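Local coordinates for protein WZI (Escherichia coli, PDB 2YNK) that is an outer-membrane lectin, a carbohydrate-binding beta-barrel that underpins the assembly of group 1 capsules, at residues N140-G146 against G171-A177; E105-H110 against G131-K137; Q150-P154 against I214-F218; A1-D7 against W30-E35. All coordinates share one frame. Residues are numbered along the deposited sequence.

Interaction 1: N140-G146 against G171-A177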
# COMPACT_ATOMS: atom_id res chain seq x y z
N ASN A 140 -23.00 2.80 8.19
CA ASN A 140 -21.95 1.86 7.77
C ASN A 140 -20.87 2.44 6.81
O ASN A 140 -20.05 1.70 6.26
CB ASN A 140 -22.57 0.59 7.15
CG ASN A 140 -21.62 -0.59 7.20
OD1 ASN A 140 -20.99 -0.84 8.22
ND2 ASN A 140 -21.51 -1.32 6.08
N GLN A 141 -20.86 3.76 6.64
CA GLN A 141 -19.84 4.41 5.82
C GLN A 141 -18.88 5.21 6.70
O GLN A 141 -19.30 5.89 7.63
CB GLN A 141 -20.46 5.33 4.75
CG GLN A 141 -21.65 4.74 4.01
CD GLN A 141 -21.47 3.28 3.64
OE1 GLN A 141 -20.46 2.90 3.04
NE2 GLN A 141 -22.44 2.44 3.99
N TRP A 142 -17.60 5.09 6.40
CA TRP A 142 -16.57 5.90 7.03
C TRP A 142 -16.21 7.10 6.17
O TRP A 142 -15.81 6.94 5.02
CB TRP A 142 -15.32 5.08 7.25
CG TRP A 142 -15.31 4.28 8.51
CD1 TRP A 142 -15.35 2.90 8.65
CD2 TRP A 142 -15.24 4.81 9.87
NE1 TRP A 142 -15.30 2.55 9.98
CE2 TRP A 142 -15.25 3.64 10.76
CE3 TRP A 142 -15.17 6.07 10.43
CZ2 TRP A 142 -15.19 3.77 12.13
CZ3 TRP A 142 -15.12 6.19 11.82
CH2 TRP A 142 -15.12 5.06 12.65
N LEU A 143 -16.37 8.29 6.73
CA LEU A 143 -15.97 9.52 6.06
C LEU A 143 -14.75 10.07 6.77
O LEU A 143 -14.76 10.23 7.99
CB LEU A 143 -17.10 10.56 6.10
CG LEU A 143 -16.79 11.89 5.38
CD1 LEU A 143 -16.32 11.67 3.95
CD2 LEU A 143 -18.02 12.79 5.41
N SER A 144 -13.72 10.38 6.00
CA SER A 144 -12.43 10.74 6.56
C SER A 144 -11.84 12.03 5.97
O SER A 144 -12.00 12.31 4.78
CB SER A 144 -11.47 9.61 6.28
OG SER A 144 -10.21 9.91 6.84
N PHE A 145 -11.17 12.83 6.79
CA PHE A 145 -10.38 13.95 6.29
C PHE A 145 -8.99 13.90 6.90
O PHE A 145 -8.85 13.64 8.09
CB PHE A 145 -11.01 15.31 6.59
CG PHE A 145 -10.22 16.46 6.02
CD1 PHE A 145 -10.34 16.82 4.69
CD2 PHE A 145 -9.31 17.16 6.81
CE1 PHE A 145 -9.59 17.86 4.15
CE2 PHE A 145 -8.56 18.19 6.28
CZ PHE A 145 -8.70 18.54 4.96
N GLY A 146 -7.98 14.19 6.07
CA GLY A 146 -6.59 14.18 6.52
C GLY A 146 -5.62 13.84 5.41
O GLY A 146 -5.90 14.03 4.22
N GLY A 171 -6.96 15.18 1.79
CA GLY A 171 -8.24 14.98 1.14
C GLY A 171 -9.29 14.22 1.93
O GLY A 171 -9.13 13.93 3.12
N PHE A 172 -10.39 13.94 1.23
CA PHE A 172 -11.53 13.22 1.77
C PHE A 172 -11.51 11.78 1.27
O PHE A 172 -11.06 11.50 0.16
CB PHE A 172 -12.83 13.90 1.36
CG PHE A 172 -13.01 15.26 1.97
CD1 PHE A 172 -13.63 15.40 3.20
CD2 PHE A 172 -12.53 16.40 1.34
CE1 PHE A 172 -13.79 16.65 3.78
CE2 PHE A 172 -12.69 17.64 1.91
CZ PHE A 172 -13.32 17.77 3.14
N LEU A 173 -11.98 10.86 2.10
CA LEU A 173 -11.99 9.44 1.77
C LEU A 173 -13.22 8.76 2.38
O LEU A 173 -13.63 9.08 3.49
CB LEU A 173 -10.69 8.80 2.27
CG LEU A 173 -10.38 7.37 1.82
CD1 LEU A 173 -8.87 7.16 1.90
CD2 LEU A 173 -11.13 6.33 2.65
N MSE A 174 -13.82 7.84 1.63
CA MSE A 174 -15.05 7.19 2.04
C MSE A 174 -15.03 5.73 1.71
O MSE A 174 -14.53 5.34 0.65
CB MSE A 174 -16.25 7.89 1.41
CG MSE A 174 -17.34 8.04 2.47
SE MSE A 174 -18.97 8.86 1.70
CE MSE A 174 -20.32 7.51 2.22
N GLN A 175 -15.60 4.93 2.62
CA GLN A 175 -15.54 3.46 2.58
C GLN A 175 -16.71 2.80 3.30
O GLN A 175 -17.32 3.41 4.17
CB GLN A 175 -14.31 2.98 3.32
CG GLN A 175 -13.05 3.03 2.53
CD GLN A 175 -11.88 2.45 3.28
OE1 GLN A 175 -10.76 2.42 2.76
NE2 GLN A 175 -12.12 1.99 4.51
N ARG A 176 -16.98 1.53 2.99
CA ARG A 176 -17.86 0.74 3.85
C ARG A 176 -17.12 0.43 5.15
O ARG A 176 -15.90 0.30 5.14
CB ARG A 176 -18.27 -0.57 3.19
CG ARG A 176 -19.07 -0.43 1.91
CD ARG A 176 -19.55 -1.79 1.44
NE ARG A 176 -20.76 -2.23 2.14
CZ ARG A 176 -21.27 -3.46 2.08
NH1 ARG A 176 -20.67 -4.42 1.39
NH2 ARG A 176 -22.38 -3.74 2.75
N ALA A 177 -17.85 0.31 6.25
CA ALA A 177 -17.26 -0.17 7.51
C ALA A 177 -17.26 -1.69 7.46
O ALA A 177 -16.21 -2.29 7.23
CB ALA A 177 -18.03 0.35 8.71
O HOH W 1 -23.14 -0.53 3.56
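Seven backbone hydrogen bonds join 140-146 to 171-177, neighbouring antiparallel strands in the wall of the outer-membrane beta-barrel. Six are reciprocal: W142 N reaches Q175 O at 2.8 Å and Q175 N returns to W142 O at 3.1 Å; S144 N meets L173 O at 2.8 Å and L173 N meets S144 O at 3.0 Å; G146 N lies 3.2 Å from G171 O, and G171 N 2.9 Å from G146 O. The seventh, from A177 N to N140 O, is short at 2.6 Å. The strand axes approach to 4.5 Å at 166°. Near the A177 end, one water accepts from N140 ND2 (3.1 Å), Q141 NE2 (3.1 Å) and R176 NE (3.3 Å); Q141 NE2 also donates to W139 O, N140 ND2 to E178 O and R176 NH1 to A180 O.

Side chains alternate between two environments. L143, F145, F172 and selenomethionine M174 share the face on which dodecane touches L143, consistent with a lipid-facing surface. W142, S144, L173 and Q175 point into the barrel, where W142 NE1 binds E35 OE1 and Q175 OE1 accepts from Q196 NE2. W142 CD1 also packs on A177 CB at 3.7 Å. On the outer face L143 CD1 lies 4.1 Å from M174 CG, and the F145 and F172 rings meet obliquely, centroids 4.8 Å apart and planes at 54°, with F145 CD1 3.5 Å from F172 CZ.

Interaction 2: E105-H110 against G131-K137; sequences EWWDVH and GAYGAVK. With D12 (dodecane), chain D; OCT (N-octane), chain B; OCT (N-octane), chain L.
Strands 107-116 and 127-138 form a beta-hairpin of the outer-membrane barrel; here 105-110 runs antiparallel to 131-137, axes 4.6 Å apart at 178°. Both backbones are extended from W107 and Y133 onward. D108-A135 and H110-Y133 are hydrogen-bonded pairs: D108 N to A135 O 2.8 Å, A135 N to D108 O 2.6 Å, H110 N to Y133 O 2.8 Å, Y133 N to H110 O 3.0 Å. W107-V136 and V109-G134 are non-hydrogen-bonded pairs; K137 N closes on W106 O at 2.8 Å.

On the inward face, Y133 takes chi1 p (67°, chi2 87°), its OH donating to OD2 of D108 (chi1 t) at 2.6 Å; K66 adds a salt bridge to this carboxylate. H110, also t, lays CB over the Y133 ring, 3.9 Å from its centroid, while its ND1 bonds N101. At the end of the pairing, K137 runs t, t, p, t: NZ donates to E105 O at 2.8 Å and forms a weaker salt bridge to E105 OE2 at 3.3 Å.

The face of W107, V109 and V136 meets alkane, as expected of a membrane-facing wall. Dodecane passes over one face of the W107 ring (p, 78°; chi2 94°), C3 3.8 Å from CD1. Flanking it, W106 (p, 59°; chi2 -87°) has chain L n-octane over one ring face, C3 3.8 Å from CE3. Chain B n-octane lies beside A132-G134. V136 is m, CG1 3.5 Å from dodecane C9. A CB on G134 would crowd dodecane, whose C11 sits 3.5 Å from G134 O.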
# COMPACT_ATOMS: atom_id res chain seq x y z
N GLU A 105 -17.06 3.60 18.50
CA GLU A 105 -18.14 3.11 17.65
C GLU A 105 -18.29 3.90 16.33
O GLU A 105 -18.35 3.30 15.26
CB GLU A 105 -19.45 3.12 18.46
CG GLU A 105 -20.74 3.00 17.65
CD GLU A 105 -20.83 1.72 16.85
OE1 GLU A 105 -20.25 0.71 17.29
OE2 GLU A 105 -21.47 1.74 15.77
N TRP A 106 -18.32 5.22 16.41
CA TRP A 106 -18.59 6.04 15.22
C TRP A 106 -17.52 7.06 14.91
O TRP A 106 -17.76 7.97 14.12
CB TRP A 106 -19.94 6.75 15.36
CG TRP A 106 -20.04 7.64 16.57
CD1 TRP A 106 -20.42 7.28 17.85
CD2 TRP A 106 -19.72 9.08 16.66
NE1 TRP A 106 -20.38 8.35 18.70
CE2 TRP A 106 -19.97 9.46 18.05
CE3 TRP A 106 -19.29 10.04 15.76
CZ2 TRP A 106 -19.78 10.75 18.51
CZ3 TRP A 106 -19.10 11.35 16.23
CH2 TRP A 106 -19.34 11.69 17.57
N TRP A 107 -16.32 6.91 15.47
CA TRP A 107 -15.26 7.89 15.24
C TRP A 107 -13.87 7.34 15.32
O TRP A 107 -13.62 6.37 16.02
CB TRP A 107 -15.40 9.06 16.21
CG TRP A 107 -14.91 8.81 17.61
CD1 TRP A 107 -13.66 9.09 18.13
CD2 TRP A 107 -15.67 8.23 18.72
NE1 TRP A 107 -13.58 8.73 19.45
CE2 TRP A 107 -14.75 8.21 19.86
CE3 TRP A 107 -16.96 7.74 18.88
CZ2 TRP A 107 -15.14 7.72 21.11
CZ3 TRP A 107 -17.34 7.26 20.13
CH2 TRP A 107 -16.45 7.24 21.22
N ASP A 108 -12.94 7.98 14.59
CA ASP A 108 -11.53 7.60 14.60
C ASP A 108 -10.71 8.88 14.43
O ASP A 108 -10.84 9.57 13.41
CB ASP A 108 -11.25 6.65 13.44
CG ASP A 108 -9.87 6.00 13.51
OD1 ASP A 108 -9.12 6.20 14.49
OD2 ASP A 108 -9.53 5.25 12.55
N VAL A 109 -9.88 9.18 15.41
CA VAL A 109 -9.02 10.35 15.35
C VAL A 109 -7.57 9.96 15.55
O VAL A 109 -7.23 9.34 16.56
CB VAL A 109 -9.41 11.39 16.40
CG1 VAL A 109 -8.33 12.46 16.52
CG2 VAL A 109 -10.74 12.01 16.03
N HIS A 110 -6.73 10.32 14.58
CA HIS A 110 -5.30 10.03 14.59
C HIS A 110 -4.55 11.32 14.32
O HIS A 110 -4.44 11.74 13.17
CB HIS A 110 -5.00 8.97 13.53
CG HIS A 110 -3.55 8.54 13.48
ND1 HIS A 110 -3.02 7.67 14.36
CD2 HIS A 110 -2.53 8.86 12.59
CE1 HIS A 110 -1.73 7.46 14.06
NE2 HIS A 110 -1.43 8.19 12.98
N GLY A 131 -0.30 11.10 7.57
CA GLY A 131 -1.03 10.09 8.29
C GLY A 131 -2.13 10.68 9.15
O GLY A 131 -3.04 9.94 9.54
N ALA A 132 -2.08 11.98 9.45
CA ALA A 132 -3.05 12.58 10.37
C ALA A 132 -4.41 12.62 9.73
O ALA A 132 -4.56 13.17 8.65
CB ALA A 132 -2.64 13.99 10.78
N TYR A 133 -5.40 12.01 10.39
CA TYR A 133 -6.79 12.12 9.95
C TYR A 133 -7.75 12.12 11.14
O TYR A 133 -7.39 11.73 12.25
CB TYR A 133 -7.15 10.96 9.02
CG TYR A 133 -7.17 9.62 9.73
CD1 TYR A 133 -8.31 9.16 10.39
CD2 TYR A 133 -6.03 8.83 9.77
CE1 TYR A 133 -8.31 7.93 11.05
CE2 TYR A 133 -6.02 7.61 10.42
CZ TYR A 133 -7.16 7.16 11.07
OH TYR A 133 -7.12 5.95 11.72
N GLY A 134 -8.97 12.55 10.86
CA GLY A 134 -10.12 12.24 11.69
C GLY A 134 -11.20 11.63 10.81
O GLY A 134 -11.35 12.02 9.65
N ALA A 135 -11.94 10.66 11.34
CA ALA A 135 -13.04 10.04 10.60
C ALA A 135 -14.25 9.85 11.47
O ALA A 135 -14.14 9.71 12.69
CB ALA A 135 -12.61 8.71 10.00
N VAL A 136 -15.42 9.86 10.82
CA VAL A 136 -16.68 9.54 11.48
C VAL A 136 -17.44 8.47 10.70
O VAL A 136 -17.28 8.35 9.48
CB VAL A 136 -17.59 10.78 11.62
CG1 VAL A 136 -16.99 11.76 12.62
CG2 VAL A 136 -17.85 11.43 10.27
N LYS A 137 -18.26 7.69 11.41
CA LYS A 137 -19.08 6.65 10.79
C LYS A 137 -20.56 6.98 10.80
O LYS A 137 -21.11 7.36 11.83
CB LYS A 137 -18.87 5.32 11.51
CG LYS A 137 -19.44 4.13 10.75
CD LYS A 137 -19.01 2.81 11.37
CE LYS A 137 -19.83 2.47 12.60
NZ LYS A 137 -19.17 1.40 13.37
C1 D12 D . -15.65 11.58 21.53
C2 D12 D . -16.06 11.97 20.12
C3 D12 D . -14.90 12.53 19.29
C4 D12 D . -15.26 12.66 17.80
C5 D12 D . -14.29 13.54 17.01
C6 D12 D . -14.39 13.29 15.49
C7 D12 D . -14.32 14.57 14.66
C8 D12 D . -13.54 14.43 13.35
C9 D12 D . -14.43 14.08 12.16
C10 D12 D . -13.85 14.54 10.81
C11 D12 D . -14.39 13.70 9.65
C12 D12 D . -14.57 14.49 8.37
C1 OCT B . -7.29 15.81 12.37
C2 OCT B . -7.15 16.57 11.06
C3 OCT B . -5.75 16.41 10.47
C4 OCT B . -5.60 17.19 9.16
C5 OCT B . -4.14 17.33 8.74
C6 OCT B . -4.01 17.88 7.31
C7 OCT B . -3.22 19.20 7.20
C8 OCT B . -2.28 19.23 6.00
C1 OCT L . -24.11 8.43 16.52
C2 OCT L . -24.15 9.01 15.12
C3 OCT L . -23.00 9.99 14.86
C4 OCT L . -23.05 10.60 13.46
C5 OCT L . -21.91 11.59 13.22
C6 OCT L . -22.07 12.36 11.90
C7 OCT L . -21.17 13.59 11.83
C8 OCT L . -20.99 14.09 10.41

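Interaction 3: Q150-P154 against I214-F218; sequences QWWGP and IGGRF
W152 lies with its indole under the aliphatic part of R217, whose CD is 3.5 Å from the centroid of the five-membered ring and only 13° off the ring normal, a CH-pi contact in which CD is also 3.5 Å from W152 CG. W152 has chi1 m (-77°) and chi2 11°; R217 is fully extended (t, t, t) until chi4 turns to 80°, which sets one face of the guanidinium over the W152-G153 peptide, NH2 3.8 Å from G153 N. The closest CA atoms, W152 and R217, are 7.8 Å apart, so side chains bridge the gap. Residues 214-218 are extended as part of strand 212-221 of the beta-barrel wall, and 150-154, with strand 151-152, lies within the barrel. The indole edge abuts the wall: W152 CH2 is 3.5 Å from G216 N and 3.9 Å from G215 C, and a CB on G215 would come within 3.3 Å of CH2. G153 adopts phi/psi 128/176. R217 NE bonds T29 OG1, its NH2 forms a salt bridge with D274, and W152 NE1 donates to Q196 OE1.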
# COMPACT_ATOMS: atom_id res chain seq x y z
N GLN A 150 -3.10 5.28 0.99
CA GLN A 150 -3.92 4.18 0.47
C GLN A 150 -3.04 3.07 -0.10
O GLN A 150 -1.81 3.23 -0.24
CB GLN A 150 -4.85 4.68 -0.64
CG GLN A 150 -5.94 5.63 -0.19
CD GLN A 150 -6.36 6.58 -1.29
OE1 GLN A 150 -5.56 7.40 -1.77
NE2 GLN A 150 -7.62 6.50 -1.69
N TRP A 151 -3.69 1.94 -0.41
CA TRP A 151 -3.10 0.92 -1.25
C TRP A 151 -4.17 0.28 -2.06
O TRP A 151 -5.13 -0.26 -1.50
CB TRP A 151 -2.40 -0.13 -0.43
CG TRP A 151 -1.60 -1.12 -1.23
CD1 TRP A 151 -2.04 -2.32 -1.79
CD2 TRP A 151 -0.18 -1.05 -1.56
NE1 TRP A 151 -1.02 -2.97 -2.42
CE2 TRP A 151 0.13 -2.26 -2.32
CE3 TRP A 151 0.84 -0.14 -1.31
CZ2 TRP A 151 1.41 -2.52 -2.80
CZ3 TRP A 151 2.12 -0.42 -1.79
CH2 TRP A 151 2.39 -1.58 -2.51
N TRP A 152 -4.02 0.33 -3.39
CA TRP A 152 -5.01 -0.24 -4.30
C TRP A 152 -4.48 -1.43 -5.06
O TRP A 152 -3.75 -1.29 -6.05
CB TRP A 152 -5.50 0.83 -5.26
CG TRP A 152 -6.49 1.78 -4.65
CD1 TRP A 152 -6.83 1.92 -3.30
CD2 TRP A 152 -7.29 2.78 -5.34
NE1 TRP A 152 -7.76 2.90 -3.14
CE2 TRP A 152 -8.09 3.45 -4.31
CE3 TRP A 152 -7.41 3.18 -6.66
CZ2 TRP A 152 -8.98 4.45 -4.62
CZ3 TRP A 152 -8.31 4.20 -6.96
CH2 TRP A 152 -9.07 4.82 -5.97
N GLY A 153 -4.85 -2.63 -4.58
CA GLY A 153 -4.56 -3.86 -5.29
C GLY A 153 -3.86 -4.91 -4.46
O GLY A 153 -3.50 -4.66 -3.32
N PRO A 154 -3.66 -6.10 -5.04
CA PRO A 154 -3.17 -7.26 -4.32
C PRO A 154 -1.66 -7.39 -4.27
O PRO A 154 -1.14 -8.33 -3.65
CB PRO A 154 -3.76 -8.41 -5.11
CG PRO A 154 -3.77 -7.91 -6.51
CD PRO A 154 -3.94 -6.42 -6.45
N ILE A 214 -8.78 12.63 -8.01
CA ILE A 214 -10.10 12.12 -7.67
C ILE A 214 -10.18 10.71 -8.20
O ILE A 214 -9.74 10.44 -9.32
CB ILE A 214 -11.22 13.01 -8.25
CG1 ILE A 214 -11.12 14.41 -7.62
CG2 ILE A 214 -12.59 12.40 -7.97
CD1 ILE A 214 -11.57 15.52 -8.54
N GLY A 215 -10.72 9.80 -7.38
CA GLY A 215 -10.64 8.38 -7.71
C GLY A 215 -11.66 7.48 -7.05
O GLY A 215 -12.29 7.82 -6.05
N GLY A 216 -11.78 6.29 -7.63
CA GLY A 216 -12.78 5.33 -7.20
C GLY A 216 -12.26 3.93 -7.39
O GLY A 216 -11.53 3.64 -8.35
N ARG A 217 -12.63 3.06 -6.46
CA ARG A 217 -12.23 1.67 -6.53
C ARG A 217 -13.35 0.77 -5.99
O ARG A 217 -14.01 1.10 -5.00
CB ARG A 217 -10.96 1.45 -5.73
CG ARG A 217 -10.66 -0.03 -5.50
CD ARG A 217 -9.29 -0.24 -4.92
NE ARG A 217 -9.02 -1.67 -4.76
CZ ARG A 217 -8.63 -2.48 -5.74
NH1 ARG A 217 -8.46 -2.02 -6.98
NH2 ARG A 217 -8.41 -3.76 -5.48
N PHE A 218 -13.52 -0.36 -6.66
CA PHE A 218 -14.57 -1.31 -6.33
C PHE A 218 -13.99 -2.71 -6.37
O PHE A 218 -13.21 -3.04 -7.27
CB PHE A 218 -15.71 -1.21 -7.34
CG PHE A 218 -16.87 -2.12 -7.04
CD1 PHE A 218 -17.91 -1.69 -6.22
CD2 PHE A 218 -16.94 -3.40 -7.58
CE1 PHE A 218 -18.99 -2.52 -5.95
CE2 PHE A 218 -18.01 -4.23 -7.31
CZ PHE A 218 -19.04 -3.79 -6.49

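Interaction 4: A1-D7 against W30-E35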
# COMPACT_ATOMS: atom_id res chain seq x y z
N ALA A 1 -10.90 1.32 16.80
CA ALA A 1 -11.95 1.42 15.74
C ALA A 1 -11.51 2.33 14.57
O ALA A 1 -10.55 3.08 14.68
CB ALA A 1 -13.25 1.94 16.35
N GLY A 2 -12.21 2.21 13.46
CA GLY A 2 -12.04 3.09 12.33
C GLY A 2 -11.10 2.57 11.27
O GLY A 2 -11.04 1.37 11.02
N LEU A 3 -10.37 3.49 10.64
CA LEU A 3 -9.45 3.13 9.56
C LEU A 3 -8.19 2.48 10.11
O LEU A 3 -7.77 2.75 11.23
CB LEU A 3 -9.06 4.36 8.75
CG LEU A 3 -10.21 5.16 8.13
CD1 LEU A 3 -9.64 6.25 7.22
CD2 LEU A 3 -11.17 4.23 7.39
N VAL A 4 -7.60 1.61 9.29
CA VAL A 4 -6.34 0.94 9.60
C VAL A 4 -5.47 1.08 8.35
O VAL A 4 -5.62 0.34 7.39
CB VAL A 4 -6.55 -0.55 9.96
CG1 VAL A 4 -5.29 -1.14 10.60
CG2 VAL A 4 -7.74 -0.70 10.89
N VAL A 5 -4.58 2.08 8.37
CA VAL A 5 -3.72 2.39 7.23
C VAL A 5 -2.61 1.35 7.06
O VAL A 5 -2.39 0.51 7.93
CB VAL A 5 -3.10 3.81 7.37
CG1 VAL A 5 -4.18 4.87 7.29
CG2 VAL A 5 -2.28 3.92 8.64
N ASN A 6 -1.92 1.43 5.92
CA ASN A 6 -0.89 0.47 5.57
C ASN A 6 0.03 0.13 6.74
O ASN A 6 0.86 0.94 7.13
CB ASN A 6 -0.01 0.99 4.42
CG ASN A 6 -0.80 1.35 3.19
OD1 ASN A 6 -2.02 1.48 3.22
ND2 ASN A 6 -0.09 1.52 2.09
N ASP A 7 -0.13 -1.07 7.31
CA ASP A 7 0.85 -1.64 8.24
C ASP A 7 1.31 -2.94 7.61
O ASP A 7 0.51 -3.68 7.07
CB ASP A 7 0.21 -1.92 9.59
CG ASP A 7 1.20 -2.44 10.61
OD1 ASP A 7 2.18 -1.72 10.90
OD2 ASP A 7 1.00 -3.56 11.14
N TRP A 30 -6.63 -0.72 0.90
CA TRP A 30 -6.29 -0.02 2.12
C TRP A 30 -6.59 1.44 1.99
O TRP A 30 -6.52 1.99 0.90
CB TRP A 30 -4.82 -0.21 2.43
CG TRP A 30 -4.47 -1.64 2.70
CD1 TRP A 30 -4.45 -2.70 1.80
CD2 TRP A 30 -4.11 -2.23 3.99
NE1 TRP A 30 -4.10 -3.86 2.43
CE2 TRP A 30 -3.88 -3.65 3.74
CE3 TRP A 30 -3.94 -1.74 5.28
CZ2 TRP A 30 -3.50 -4.52 4.75
CZ3 TRP A 30 -3.56 -2.62 6.29
CH2 TRP A 30 -3.35 -3.98 6.03
N PRO A 31 -6.92 2.10 3.11
CA PRO A 31 -6.96 1.56 4.46
C PRO A 31 -8.13 0.61 4.68
O PRO A 31 -9.15 0.70 3.99
CB PRO A 31 -7.09 2.81 5.32
CG PRO A 31 -7.90 3.72 4.49
CD PRO A 31 -7.42 3.49 3.08
N LEU A 32 -7.98 -0.30 5.64
CA LEU A 32 -9.04 -1.26 5.98
C LEU A 32 -9.89 -0.73 7.13
O LEU A 32 -9.37 -0.16 8.08
CB LEU A 32 -8.44 -2.60 6.41
CG LEU A 32 -7.41 -3.26 5.50
CD1 LEU A 32 -6.71 -4.39 6.23
CD2 LEU A 32 -8.07 -3.75 4.23
N SER A 33 -11.20 -0.93 7.05
CA SER A 33 -12.09 -0.71 8.20
C SER A 33 -11.84 -1.77 9.27
O SER A 33 -11.83 -2.95 8.99
CB SER A 33 -13.55 -0.78 7.75
OG SER A 33 -13.76 0.04 6.61
N GLN A 34 -11.62 -1.34 10.51
CA GLN A 34 -11.34 -2.26 11.60
C GLN A 34 -12.56 -3.18 11.84
O GLN A 34 -12.42 -4.38 12.07
CB GLN A 34 -10.99 -1.49 12.89
CG GLN A 34 -10.05 -2.23 13.83
CD GLN A 34 -9.97 -1.61 15.21
OE1 GLN A 34 -9.67 -0.43 15.37
NE2 GLN A 34 -10.25 -2.42 16.24
N GLU A 35 -13.75 -2.59 11.73
CA GLU A 35 -15.01 -3.29 11.93
C GLU A 35 -15.11 -4.50 11.00
O GLU A 35 -15.76 -5.51 11.35
CB GLU A 35 -16.19 -2.33 11.70
CG GLU A 35 -16.32 -1.20 12.73
CD GLU A 35 -15.26 -0.10 12.61
OE1 GLU A 35 -14.56 0.00 11.57
OE2 GLU A 35 -15.10 0.67 13.58
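The first amino group of the chain, A1 N, donates to Q34 OE1 at 2.6 Å and is also hydrogen-bonded to S103 OG. Next to it, G2 N reaches E35 OE2 at 3.3 Å, while E35 OE1 accepts from W142 NE1. G2 O takes the amide of Q34 at 2.8 Å, satisfying a donor in the first turn of helix 34-42; S33, the N-cap residue, turns its OG to R176 O instead. A short antiparallel sheet follows: L32 N bonds V4 O at 3.0 Å, and V4 N reaches L32 O at 2.8 Å through a weak bond. L3 O accepts from K66 NZ, and L3 N bonds D108 OD2 weakly. D7, the N-cap of helix 8-19, caps L10 N through OD2 and forms a salt bridge to R61 through OD1; W30 NE1 is met by L27 O. Packing includes W30 CE3 3.4 Å from V4 O and L3 CD1 4.1 Å from P31 CG, beside the cis peptide preceding P31. The terminal amino group and adjoining backbone find polar partners, consistent with an ordered N-terminus held within the barrel.

How the interactions relate
Interaction 4, at the start of the chain, belongs to the N-terminal part that sits within the barrel; interactions 2 and 1 follow along the wall. Interactions 1 and 2 have centres about 9 Å apart and adjoin through strands 127-138 and 141-145, whose backbones pair through L143 N to V136 O (2.9 Å). Interaction 4 lies about 11 Å from interaction 1 and about 10 Å from interaction 2 between centres, touching the inner side of both. Interaction 3, its centre about 13 Å from that of interaction 1, interleaves with it because the chain leaves the wall after strand 141-145, forms strand 151-152 inside, pairing with 29-30 (W151 O to W30 N 2.9 Å), and returns as strand 170-176. Wall and lumen are thereby joined.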